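KauB (Pseudomonas aeruginosa PAO1, PDB 6B4R) probably oxidises a broad range of aldehydes, aminoaldehydes among them, to the corresponding carboxylic acids with NAD(P)+ as the electron acceptor. Local coordinates at residues Ala49-Cys54 with Lys195-Ala200; Ala57-Ala62 with Lys229-His234; Lys64-Ala69 with Ser187-Pro192; Gln85-Phe90 with Ala181-Asn186; Asp238-Thr243 with Lys250-Tyr255. One frame throughout, in Å; residues are numbered along the deposited sequence.

Interaction 1: Ala49-Cys54 with Lys195-Ala200; sequences AKVASC and KSPLTA. With K (potassium ion), chain G.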
# COMPACT_ATOMS: atom_id res chain seq x y z
N ALA A 49 24.86 40.63 8.72
CA ALA A 49 25.40 40.07 9.96
C ALA A 49 26.70 39.31 9.70
O ALA A 49 27.00 38.94 8.57
CB ALA A 49 24.38 39.16 10.62
N LYS A 50 27.46 39.08 10.76
CA LYS A 50 28.62 38.20 10.68
C LYS A 50 28.19 36.78 11.01
O LYS A 50 27.81 36.48 12.14
CB LYS A 50 29.73 38.67 11.62
CG LYS A 50 30.49 39.89 11.12
CD LYS A 50 31.76 40.11 11.92
CE LYS A 50 32.51 41.34 11.43
NZ LYS A 50 32.90 41.22 10.00
N VAL A 51 28.26 35.91 10.01
CA VAL A 51 27.81 34.54 10.18
C VAL A 51 28.99 33.60 10.40
O VAL A 51 30.01 33.72 9.73
CB VAL A 51 26.99 34.07 8.95
CG1 VAL A 51 26.42 32.69 9.19
CG2 VAL A 51 25.87 35.06 8.67
N ALA A 52 28.84 32.69 11.35
CA ALA A 52 29.87 31.72 11.68
C ALA A 52 30.31 30.92 10.45
O ALA A 52 29.47 30.45 9.68
CB ALA A 52 29.39 30.79 12.78
N SER A 53 31.62 30.79 10.28
CA SER A 53 32.17 30.01 9.18
C SER A 53 32.77 28.70 9.70
O SER A 53 33.96 28.63 10.01
CB SER A 53 33.24 30.82 8.43
OG SER A 53 33.77 30.08 7.34
N CYS A 54 31.93 27.67 9.78
CA CYS A 54 32.33 26.39 10.36
C CYS A 54 33.25 25.57 9.44
O CYS A 54 33.33 25.83 8.24
CB CYS A 54 31.09 25.56 10.71
SG CYS A 54 29.92 26.42 11.79
N LYS A 195 25.32 31.53 0.79
CA LYS A 195 24.63 32.66 0.18
C LYS A 195 23.33 32.99 0.91
O LYS A 195 22.71 34.02 0.63
CB LYS A 195 24.34 32.37 -1.29
CG LYS A 195 25.57 32.15 -2.16
CD LYS A 195 25.17 31.92 -3.61
CE LYS A 195 26.37 31.59 -4.48
NZ LYS A 195 27.35 32.70 -4.53
N SER A 196 22.92 32.13 1.84
CA SER A 196 21.66 32.34 2.56
C SER A 196 21.54 31.48 3.82
O SER A 196 20.79 30.50 3.84
CB SER A 196 20.47 32.06 1.64
OG SER A 196 20.52 30.73 1.16
N PRO A 197 22.26 31.84 4.89
CA PRO A 197 22.27 31.02 6.10
C PRO A 197 21.26 31.45 7.18
O PRO A 197 20.97 30.66 8.08
CB PRO A 197 23.69 31.21 6.62
CG PRO A 197 24.02 32.63 6.24
CD PRO A 197 23.28 32.91 4.95
N LEU A 198 20.74 32.67 7.08
CA LEU A 198 19.99 33.28 8.18
C LEU A 198 18.74 32.53 8.66
O LEU A 198 18.55 32.35 9.86
CB LEU A 198 19.64 34.74 7.84
CG LEU A 198 20.84 35.62 7.46
CD1 LEU A 198 20.41 37.07 7.25
CD2 LEU A 198 21.95 35.53 8.51
N THR A 199 17.88 32.09 7.73
CA THR A 199 16.63 31.42 8.11
C THR A 199 16.85 30.06 8.77
O THR A 199 16.09 29.66 9.65
CB THR A 199 15.66 31.26 6.92
OG1 THR A 199 16.34 30.65 5.82
CG2 THR A 199 15.11 32.61 6.49
N ALA A 200 17.89 29.36 8.34
CA ALA A 200 18.23 28.06 8.92
C ALA A 200 18.72 28.25 10.35
O ALA A 200 18.37 27.47 11.24
CB ALA A 200 19.29 27.37 8.08
K K G . 23.35 36.71 1.52
O HOH W 1 25.68 35.42 2.62
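The carbonyl O of K195, two residues ahead of the P197 that packs against V51, binds a potassium ion at 2.9 Å. A water stands at the same distance from the ion, and L40 O and D108 OD1 bind it too, so backbone and carboxylate oxygens from separate parts of the chain meet on one metal. D108 does a second job, its other oxygen taking the backbone N-H of L198.

The contact itself is apolar, and V51 carries one side of it. With its CG1 anti to the backbone N (chi1 -175°), the valine turns both methyls to the partner segment. V51 CG1 lies 3.8 Å from P197 CG at the corner of the proline ring. V51 CG2 reaches L198 CD2 at 4.0 Å while also resting near the same ring corner. The fork of V51 thus meets P197 and L198 together: both branches touch the proline ring, and CG2 reaches the leucine as well.

V51 belongs to strand 47-52, which pairs with strand 36-40 in a two-stranded antiparallel sheet. Through this contact that small sheet lies against helix 198-210, whose L198 and T199 also lean on L104 of helix 98-109.

Interaction 2: Ala57-Ala62 with Lys229-His234; sequences ADAEQA and KALALH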
# COMPACT_ATOMS: atom_id res chain seq x y z
N ALA A 57 36.32 20.83 12.40
CA ALA A 57 36.18 20.72 13.85
C ALA A 57 34.72 20.84 14.28
O ALA A 57 34.28 20.16 15.21
CB ALA A 57 37.03 21.76 14.55
N ASP A 58 33.97 21.71 13.61
CA ASP A 58 32.57 21.93 13.93
C ASP A 58 31.70 20.78 13.45
O ASP A 58 30.74 20.39 14.11
CB ASP A 58 32.09 23.25 13.33
CG ASP A 58 32.94 24.43 13.76
OD1 ASP A 58 32.78 24.88 14.91
OD2 ASP A 58 33.76 24.90 12.94
N ALA A 59 32.04 20.24 12.28
CA ALA A 59 31.32 19.10 11.73
C ALA A 59 31.50 17.88 12.62
O ALA A 59 30.55 17.16 12.91
CB ALA A 59 31.79 18.80 10.31
N GLU A 60 32.74 17.65 13.06
CA GLU A 60 33.04 16.54 13.96
C GLU A 60 32.26 16.66 15.26
O GLU A 60 31.71 15.67 15.76
CB GLU A 60 34.54 16.47 14.24
CG GLU A 60 34.93 15.50 15.35
CD GLU A 60 34.71 14.05 14.98
OE1 GLU A 60 33.58 13.55 15.17
OE2 GLU A 60 35.67 13.40 14.51
N GLN A 61 32.20 17.87 15.81
CA GLN A 61 31.51 18.10 17.07
C GLN A 61 30.00 17.93 16.91
O GLN A 61 29.34 17.34 17.77
CB GLN A 61 31.83 19.50 17.61
CG GLN A 61 31.16 19.82 18.93
CD GLN A 61 31.55 18.85 20.03
OE1 GLN A 61 32.66 18.32 20.05
NE2 GLN A 61 30.62 18.60 20.95
N ALA A 62 29.45 18.45 15.82
CA ALA A 62 28.02 18.35 15.55
C ALA A 62 27.57 16.90 15.35
O ALA A 62 26.50 16.51 15.81
CB ALA A 62 27.64 19.20 14.35
N LYS A 229 32.01 19.76 2.84
CA LYS A 229 32.88 18.66 2.45
C LYS A 229 33.13 17.74 3.64
O LYS A 229 33.20 16.52 3.48
CB LYS A 229 34.21 19.21 1.92
CG LYS A 229 35.22 18.15 1.51
CD LYS A 229 36.42 18.78 0.81
CE LYS A 229 37.50 17.76 0.47
NZ LYS A 229 38.19 17.25 1.69
N ALA A 230 33.24 18.34 4.82
CA ALA A 230 33.52 17.59 6.04
C ALA A 230 32.39 16.62 6.40
O ALA A 230 32.64 15.49 6.80
CB ALA A 230 33.78 18.55 7.20
N LEU A 231 31.16 17.08 6.24
CA LEU A 231 29.99 16.25 6.52
C LEU A 231 29.89 15.09 5.53
O LEU A 231 29.48 13.99 5.90
CB LEU A 231 28.71 17.09 6.47
CG LEU A 231 28.49 18.09 7.61
CD1 LEU A 231 27.31 18.99 7.33
CD2 LEU A 231 28.30 17.34 8.92
N ALA A 232 30.27 15.35 4.29
CA ALA A 232 30.21 14.34 3.24
C ALA A 232 31.25 13.24 3.46
O ALA A 232 31.02 12.08 3.12
CB ALA A 232 30.41 14.98 1.87
N LEU A 233 32.39 13.62 4.04
CA LEU A 233 33.49 12.69 4.26
C LEU A 233 33.45 12.04 5.64
O LEU A 233 34.26 11.16 5.94
CB LEU A 233 34.84 13.39 4.07
CG LEU A 233 35.32 13.62 2.63
CD1 LEU A 233 36.56 14.49 2.63
CD2 LEU A 233 35.60 12.29 1.94
N HIS A 234 32.52 12.47 6.49
CA HIS A 234 32.48 11.96 7.85
C HIS A 234 32.05 10.50 7.91
O HIS A 234 31.13 10.08 7.21
CB HIS A 234 31.59 12.82 8.75
CG HIS A 234 31.92 12.69 10.20
ND1 HIS A 234 31.57 11.59 10.95
CD2 HIS A 234 32.58 13.52 11.05
CE1 HIS A 234 31.99 11.74 12.19
NE2 HIS A 234 32.61 12.91 12.28
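The imidazole of H234 offers its edge to the carboxylate of E60, and the two flat groups stand nearly upright to each other, their planes 82° apart. H234 NE2 donates to E60 OE1 over 3.1 Å, with an N-H...O angle of 161°. Seen from the ring the bond is well placed, since OE1 lies almost in the imidazole plane. Seen from the acid it is not: the N-H arrives from above the carboxylate, 63° out of its plane. The glutamate gets there by a bend. Its CG is anti to the backbone N, and the turn at chi2 brings the carboxylate round to the histidine.

Beneath this polar bridge the two helices come close through small side chains. A59 CB touches A230 CB at 3.7 Å and the CD2 branch of L231 at 4.0 Å; the CA atoms of A59 and L231 are just 6.1 Å apart, a spacing that alanine permits. L231 continues inward to I189 and K191 of the neighbouring strand, where A62 also meets I189. Helix 56-72 and helix 224-233 therefore sit side by side on the same sheet, with the E60-H234 pair on the side away from it.

The other ring nitrogen, ND1, is hydrogen-bonded to the backbone N of D236. With ND1 accepting and NE2 donating, the histidine is probably neutral with its proton on NE2, so the link to E60 is best read as a hydrogen bond from a neutral ring to a carboxylate.

Interaction 3: Lys64-Ala69 with Ser187-Pro192; sequences KVARNA and SVILKP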
# COMPACT_ATOMS: atom_id res chain seq x y z
N LYS A 64 29.05 14.14 16.58
CA LYS A 64 29.10 13.49 17.89
C LYS A 64 27.85 13.82 18.70
O LYS A 64 27.24 12.95 19.31
CB LYS A 64 30.35 13.92 18.66
CG LYS A 64 31.65 13.33 18.12
CD LYS A 64 32.85 13.78 18.93
CE LYS A 64 34.14 13.19 18.38
NZ LYS A 64 35.34 13.67 19.13
N VAL A 65 27.48 15.10 18.69
CA VAL A 65 26.27 15.56 19.36
C VAL A 65 25.01 14.91 18.76
O VAL A 65 24.16 14.40 19.49
CB VAL A 65 26.15 17.09 19.29
CG1 VAL A 65 24.76 17.54 19.69
CG2 VAL A 65 27.21 17.75 20.16
N ALA A 66 24.92 14.93 17.44
CA ALA A 66 23.79 14.32 16.74
C ALA A 66 23.69 12.82 17.03
O ALA A 66 22.61 12.30 17.25
CB ALA A 66 23.89 14.57 15.24
N ARG A 67 24.84 12.15 17.02
CA ARG A 67 24.91 10.72 17.30
C ARG A 67 24.40 10.40 18.71
O ARG A 67 23.58 9.50 18.89
CB ARG A 67 26.34 10.21 17.14
CG ARG A 67 26.53 8.75 17.53
CD ARG A 67 25.68 7.81 16.69
NE ARG A 67 26.00 7.90 15.27
CZ ARG A 67 25.29 7.33 14.30
NH1 ARG A 67 24.21 6.63 14.60
NH2 ARG A 67 25.65 7.47 13.04
N ASN A 68 24.88 11.15 19.69
CA ASN A 68 24.51 10.93 21.08
C ASN A 68 23.03 11.17 21.34
O ASN A 68 22.40 10.45 22.11
CB ASN A 68 25.34 11.82 22.01
CG ASN A 68 26.82 11.46 21.98
OD1 ASN A 68 27.18 10.32 21.69
ND2 ASN A 68 27.67 12.44 22.28
N ALA A 69 22.48 12.19 20.68
CA ALA A 69 21.05 12.48 20.78
C ALA A 69 20.23 11.36 20.19
O ALA A 69 19.17 11.00 20.71
CB ALA A 69 20.74 13.80 20.09
N SER A 187 18.45 12.25 13.77
CA SER A 187 19.12 13.49 14.13
C SER A 187 19.64 14.13 12.85
O SER A 187 20.22 13.45 12.00
CB SER A 187 20.26 13.23 15.12
OG SER A 187 19.76 12.77 16.36
N VAL A 188 19.43 15.43 12.71
CA VAL A 188 19.76 16.12 11.47
C VAL A 188 20.78 17.24 11.69
O VAL A 188 20.65 18.03 12.62
CB VAL A 188 18.50 16.72 10.81
CG1 VAL A 188 18.86 17.42 9.51
CG2 VAL A 188 17.46 15.64 10.57
N ILE A 189 21.78 17.29 10.82
CA ILE A 189 22.72 18.41 10.79
C ILE A 189 22.54 19.17 9.48
O ILE A 189 22.88 18.67 8.41
CB ILE A 189 24.17 17.94 10.89
CG1 ILE A 189 24.40 17.15 12.18
CG2 ILE A 189 25.11 19.14 10.82
CD1 ILE A 189 25.80 16.63 12.32
N LEU A 190 22.01 20.38 9.58
CA LEU A 190 21.70 21.17 8.40
C LEU A 190 22.82 22.15 8.08
O LEU A 190 23.20 22.98 8.90
CB LEU A 190 20.39 21.93 8.59
CG LEU A 190 19.91 22.78 7.41
CD1 LEU A 190 19.53 21.90 6.24
CD2 LEU A 190 18.73 23.65 7.82
N LYS A 191 23.35 22.05 6.86
CA LYS A 191 24.33 23.00 6.37
C LYS A 191 23.68 23.83 5.28
O LYS A 191 23.51 23.36 4.15
CB LYS A 191 25.57 22.27 5.84
CG LYS A 191 26.76 23.18 5.52
CD LYS A 191 26.71 23.66 4.08
CE LYS A 191 27.72 24.76 3.82
NZ LYS A 191 27.49 25.39 2.49
N PRO A 192 23.30 25.07 5.61
CA PRO A 192 22.69 25.98 4.63
C PRO A 192 23.74 26.54 3.69
O PRO A 192 24.93 26.49 3.99
CB PRO A 192 22.12 27.09 5.51
CG PRO A 192 23.04 27.13 6.69
CD PRO A 192 23.44 25.70 6.94
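In the Rossmann-like coenzyme domain expected of an aldehyde dehydrogenase, helix 56-72 lies on one face of the central sheet, and here A66 of that helix settles over S187 and I189 of strand 187-191. The short segments run nearly antiparallel, at 160°, with their axes 8.0 Å apart at closest approach.

A66 is the hub. Its methyl fits against both strand residues, A66 CB being 3.9 Å from S187 CB and 4.0 Å from I189 CG1. The isoleucine turns CG1 to the helix by setting it anti to the carbonyl carbon (chi1 -59°), and its CD1 also comes up to the alanine methyl. S187 OG lies 3.0 Å from A66 O, a distance that suits a hydrogen bond, although the hydroxyl proton has another acceptor within reach. One turn on, A69 CB rests 4.0 Å from S187 OG, so the hydroxyl is tucked beneath the helix backbone.

S187 and I189 point to this helix; V188 between them points the other way and meets A181 and L182 of helix 170-183. The strand is thus sandwiched between two helices, with strand 149-164 along one edge and strand 217-219 along the other, both parallel to it.

Interaction 4: Gln85-Phe90 with Ala181-Asn186; sequences QTMIRF and ALATGN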
# COMPACT_ATOMS: atom_id res chain seq x y z
N GLN A 85 2.97 15.53 17.14
CA GLN A 85 2.49 16.70 17.87
C GLN A 85 3.57 17.76 18.02
O GLN A 85 3.29 18.95 17.99
CB GLN A 85 1.95 16.29 19.24
CG GLN A 85 0.65 15.52 19.19
CD GLN A 85 0.33 14.83 20.50
OE1 GLN A 85 1.11 14.89 21.45
NE2 GLN A 85 -0.81 14.16 20.56
N THR A 86 4.81 17.31 18.20
CA THR A 86 5.93 18.23 18.37
C THR A 86 6.21 19.01 17.08
O THR A 86 6.44 20.22 17.11
CB THR A 86 7.21 17.50 18.81
OG1 THR A 86 6.94 16.75 20.00
CG2 THR A 86 8.34 18.49 19.08
N MET A 87 6.18 18.30 15.95
CA MET A 87 6.49 18.92 14.67
C MET A 87 5.38 19.85 14.20
O MET A 87 5.62 20.76 13.41
CB MET A 87 6.80 17.87 13.62
CG MET A 87 8.06 17.07 13.89
SD MET A 87 8.62 16.18 12.42
CE MET A 87 8.98 17.56 11.33
N ILE A 88 4.16 19.60 14.66
CA ILE A 88 3.06 20.50 14.35
C ILE A 88 3.27 21.83 15.07
O ILE A 88 3.05 22.90 14.50
CB ILE A 88 1.69 19.88 14.71
CG1 ILE A 88 1.38 18.72 13.76
CG2 ILE A 88 0.59 20.92 14.62
CD1 ILE A 88 0.06 18.03 14.04
N ARG A 89 3.72 21.76 16.32
CA ARG A 89 4.07 22.97 17.07
C ARG A 89 5.23 23.69 16.39
O ARG A 89 5.28 24.92 16.38
CB ARG A 89 4.41 22.63 18.52
CG ARG A 89 3.21 22.23 19.36
CD ARG A 89 3.54 22.20 20.85
NE ARG A 89 4.55 21.20 21.17
CZ ARG A 89 4.29 19.95 21.53
NH1 ARG A 89 3.03 19.54 21.62
NH2 ARG A 89 5.28 19.11 21.79
N PHE A 90 6.16 22.91 15.84
CA PHE A 90 7.27 23.46 15.07
C PHE A 90 6.73 24.20 13.85
O PHE A 90 7.18 25.29 13.52
CB PHE A 90 8.21 22.33 14.64
CG PHE A 90 9.51 22.80 14.04
CD1 PHE A 90 9.93 24.11 14.18
CD2 PHE A 90 10.31 21.92 13.34
CE1 PHE A 90 11.12 24.54 13.62
CE2 PHE A 90 11.51 22.34 12.78
CZ PHE A 90 11.91 23.65 12.92
N ALA A 181 12.76 13.76 7.61
CA ALA A 181 13.92 13.30 8.37
C ALA A 181 13.65 13.29 9.88
O ALA A 181 13.94 12.31 10.56
CB ALA A 181 15.15 14.14 8.04
N LEU A 182 13.11 14.40 10.39
CA LEU A 182 12.79 14.49 11.82
C LEU A 182 11.57 13.64 12.16
O LEU A 182 11.47 13.11 13.27
CB LEU A 182 12.56 15.94 12.24
CG LEU A 182 13.77 16.88 12.18
CD1 LEU A 182 13.34 18.33 12.35
CD2 LEU A 182 14.80 16.51 13.24
N ALA A 183 10.65 13.50 11.21
CA ALA A 183 9.45 12.70 11.42
C ALA A 183 9.79 11.23 11.64
O ALA A 183 9.10 10.53 12.39
CB ALA A 183 8.50 12.84 10.23
N THR A 184 10.85 10.76 10.99
CA THR A 184 11.26 9.36 11.12
C THR A 184 12.12 9.10 12.35
O THR A 184 12.45 7.96 12.67
CB THR A 184 12.00 8.87 9.85
OG1 THR A 184 13.05 9.79 9.52
CG2 THR A 184 11.03 8.77 8.68
N GLY A 185 12.49 10.17 13.05
CA GLY A 185 13.21 10.04 14.31
C GLY A 185 14.72 10.20 14.21
O GLY A 185 15.45 9.85 15.14
N ASN A 186 15.19 10.74 13.09
CA ASN A 186 16.63 10.93 12.89
C ASN A 186 17.15 12.21 13.53
O ASN A 186 16.39 13.14 13.81
CB ASN A 186 16.97 10.93 11.40
CG ASN A 186 16.75 9.58 10.75
OD1 ASN A 186 17.55 8.66 10.93
ND2 ASN A 186 15.67 9.46 9.99
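M87 and A183 mark the nearest approach of the two backbones, their CA atoms 7.6 Å apart, where the middle of helix 80-96 passes the last turn of helix 170-183. That helix then stops in a Schellman motif: G185 takes a positive phi of 98°, with G185 N bonded to L182 O and N186 N to A181 O.

M87 does most of the touching, and it does so with sulfur. M87 SD lies 3.6 Å from A183 N and 4.0 Å from both L182 CB and A183 CB, so it rests on the backbone step between the two residues as well as on the L182 methylene and the A183 methyl. A bend at chi3 (64°) folds the terminal CE of M87 back to L182 CB, also at 4.0 Å. F90, one turn along, adds a looser touch: F90 CE2 is 4.4 Å from L182 CD1, the methyl approaching the ring obliquely.

No hydrogen bond spans the contact. Two of the carbonyls at this helix end have partners elsewhere as well: W75 NE1 bonds to L182 O and R83 NH2 to A183 O. What joins the two helices here is therefore dispersion between a polarisable thioether, a phenyl ring and aliphatic carbon in a buried setting.

Interaction 5: Asp238-Thr243 with Lys250-Tyr255; sequences DTLVFT and KQLMVY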
# COMPACT_ATOMS: atom_id res chain seq x y z
N ASP A 238 25.26 8.86 8.43
CA ASP A 238 24.59 7.73 7.78
C ASP A 238 24.00 8.08 6.42
O ASP A 238 23.97 7.25 5.51
CB ASP A 238 23.49 7.18 8.68
CG ASP A 238 24.04 6.60 9.97
OD1 ASP A 238 24.93 5.72 9.89
OD2 ASP A 238 23.59 7.02 11.05
N THR A 239 23.53 9.32 6.28
CA THR A 239 22.81 9.73 5.09
C THR A 239 23.08 11.19 4.76
O THR A 239 23.08 12.05 5.64
CB THR A 239 21.28 9.52 5.26
OG1 THR A 239 21.00 8.12 5.42
CG2 THR A 239 20.51 10.05 4.06
N LEU A 240 23.34 11.46 3.48
CA LEU A 240 23.56 12.82 3.00
C LEU A 240 22.50 13.16 1.95
O LEU A 240 22.41 12.49 0.91
CB LEU A 240 24.97 12.93 2.40
CG LEU A 240 25.50 14.28 1.89
CD1 LEU A 240 25.08 14.57 0.46
CD2 LEU A 240 25.07 15.41 2.81
N VAL A 241 21.71 14.18 2.22
CA VAL A 241 20.75 14.67 1.23
C VAL A 241 21.16 16.05 0.74
O VAL A 241 21.73 16.84 1.49
CB VAL A 241 19.30 14.69 1.78
CG1 VAL A 241 18.88 13.28 2.18
CG2 VAL A 241 19.19 15.64 2.95
N PHE A 242 20.89 16.34 -0.53
CA PHE A 242 21.42 17.55 -1.15
C PHE A 242 20.55 18.05 -2.30
O PHE A 242 19.96 17.27 -3.05
CB PHE A 242 22.85 17.29 -1.62
CG PHE A 242 23.41 18.37 -2.51
CD1 PHE A 242 23.99 19.51 -1.97
CD2 PHE A 242 23.39 18.23 -3.89
CE1 PHE A 242 24.52 20.49 -2.79
CE2 PHE A 242 23.92 19.21 -4.72
CZ PHE A 242 24.48 20.34 -4.16
N THR A 243 20.47 19.38 -2.41
CA THR A 243 19.84 20.02 -3.55
C THR A 243 20.74 21.15 -4.03
O THR A 243 21.11 22.03 -3.26
CB THR A 243 18.46 20.59 -3.19
OG1 THR A 243 17.61 19.54 -2.71
CG2 THR A 243 17.82 21.25 -4.40
N LYS A 250 27.73 15.49 -7.95
CA LYS A 250 28.66 14.45 -8.35
C LYS A 250 29.81 14.35 -7.35
O LYS A 250 30.22 13.26 -6.98
CB LYS A 250 29.21 14.73 -9.75
CG LYS A 250 28.25 14.44 -10.89
CD LYS A 250 28.89 14.77 -12.23
CE LYS A 250 27.94 14.50 -13.39
NZ LYS A 250 28.53 14.92 -14.69
N GLN A 251 30.31 15.51 -6.93
CA GLN A 251 31.43 15.57 -6.00
C GLN A 251 31.10 14.91 -4.66
O GLN A 251 31.90 14.15 -4.12
CB GLN A 251 31.87 17.02 -5.79
CG GLN A 251 33.09 17.17 -4.90
CD GLN A 251 34.30 16.43 -5.43
OE1 GLN A 251 34.65 15.35 -4.93
NE2 GLN A 251 34.95 17.00 -6.44
N LEU A 252 29.92 15.22 -4.13
CA LEU A 252 29.47 14.64 -2.87
C LEU A 252 29.39 13.12 -2.95
O LEU A 252 29.69 12.42 -1.99
CB LEU A 252 28.11 15.21 -2.47
CG LEU A 252 28.06 16.70 -2.15
CD1 LEU A 252 26.64 17.14 -1.83
CD2 LEU A 252 28.99 17.02 -0.99
N MET A 253 28.99 12.62 -4.11
CA MET A 253 28.87 11.19 -4.34
C MET A 253 30.24 10.52 -4.32
O MET A 253 30.38 9.37 -3.92
CB MET A 253 28.17 10.93 -5.68
CG MET A 253 27.65 9.52 -5.85
SD MET A 253 26.65 9.34 -7.34
CE MET A 253 26.19 7.61 -7.21
N VAL A 254 31.26 11.26 -4.76
CA VAL A 254 32.63 10.80 -4.68
C VAL A 254 33.10 10.71 -3.23
O VAL A 254 33.71 9.72 -2.82
CB VAL A 254 33.58 11.71 -5.49
CG1 VAL A 254 35.03 11.26 -5.32
CG2 VAL A 254 33.19 11.73 -6.96
N TYR A 255 32.80 11.75 -2.45
CA TYR A 255 33.15 11.78 -1.03
C TYR A 255 32.56 10.59 -0.27
O TYR A 255 33.20 10.05 0.63
CB TYR A 255 32.68 13.08 -0.39
CG TYR A 255 33.42 14.31 -0.87
CD1 TYR A 255 34.75 14.25 -1.24
CD2 TYR A 255 32.77 15.54 -0.95
CE1 TYR A 255 35.43 15.37 -1.68
CE2 TYR A 255 33.44 16.67 -1.38
CZ TYR A 255 34.77 16.58 -1.75
OH TYR A 255 35.43 17.70 -2.18
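A CH-pi contact leads this interaction: the CD1 methyl of L252 sits over one face of the F242 ring, 3.8 Å from its centroid and 25° off the ring normal. The methyl is shifted from the middle to the CG side, and F242 CG is the ring atom nearest L252 CD1, at 3.5 Å. The phenylalanine holds its ring out from the strand with CG anti to the backbone N (chi1 169°), and the leucine side chain crosses it at about a right angle.

Aliphatic packing supplies the rest. The same L252 CD1 lies 3.8 Å from L240 CD1, so a single methyl is shared between two strand residues placed two apart and facing the same way. L252 reaches them as an extended branch, its CG anti to the carbonyl carbon and CD1 continuing straight on (chi2 178°). Together the two leucine side chains fill the 8.5 Å between the CA atoms of L240 and L252.

Polar bonds between the segments are absent; the strand's backbone hydrogen bonds go to its sheet neighbours, T239 pairing with V160 and A162, and L240 with R263 and W265. V241, pointing to the other side of the sheet, meets A163 and Y487. On the helix side, K250, M253 and V254 also come up against the backbone of a neighbouring subunit.

Strand 239-243, helix 246-258 and strand 263-267 form a beta-alpha-beta unit, and L252 is where its helix plugs onto its first strand. The second strand ends in E267, the predicted active-site glutamate, whose side chain is about 6 Å from that of F242.

From the N terminus, the chain opens interaction 1 at 49-54, interaction 2 at 57-62, interaction 3 at 64-69 and interaction 4 at 85-90. They close in a different order. Interaction 4 closes first, at 181-186, and lies within interaction 3, which closes at 187-192; both fall within interactions 1 and 2. Those two cross, since interaction 1 closes at 195-200 and interaction 2 only at 229-234. Interaction 5 follows in series as a short local loop. I189 joins interactions 2 and 3, V188 joins 3 and 4, and R67 salt-bridges D238 between 3 and 5. Together they tie the early strand and helices to the central sheet and its helices.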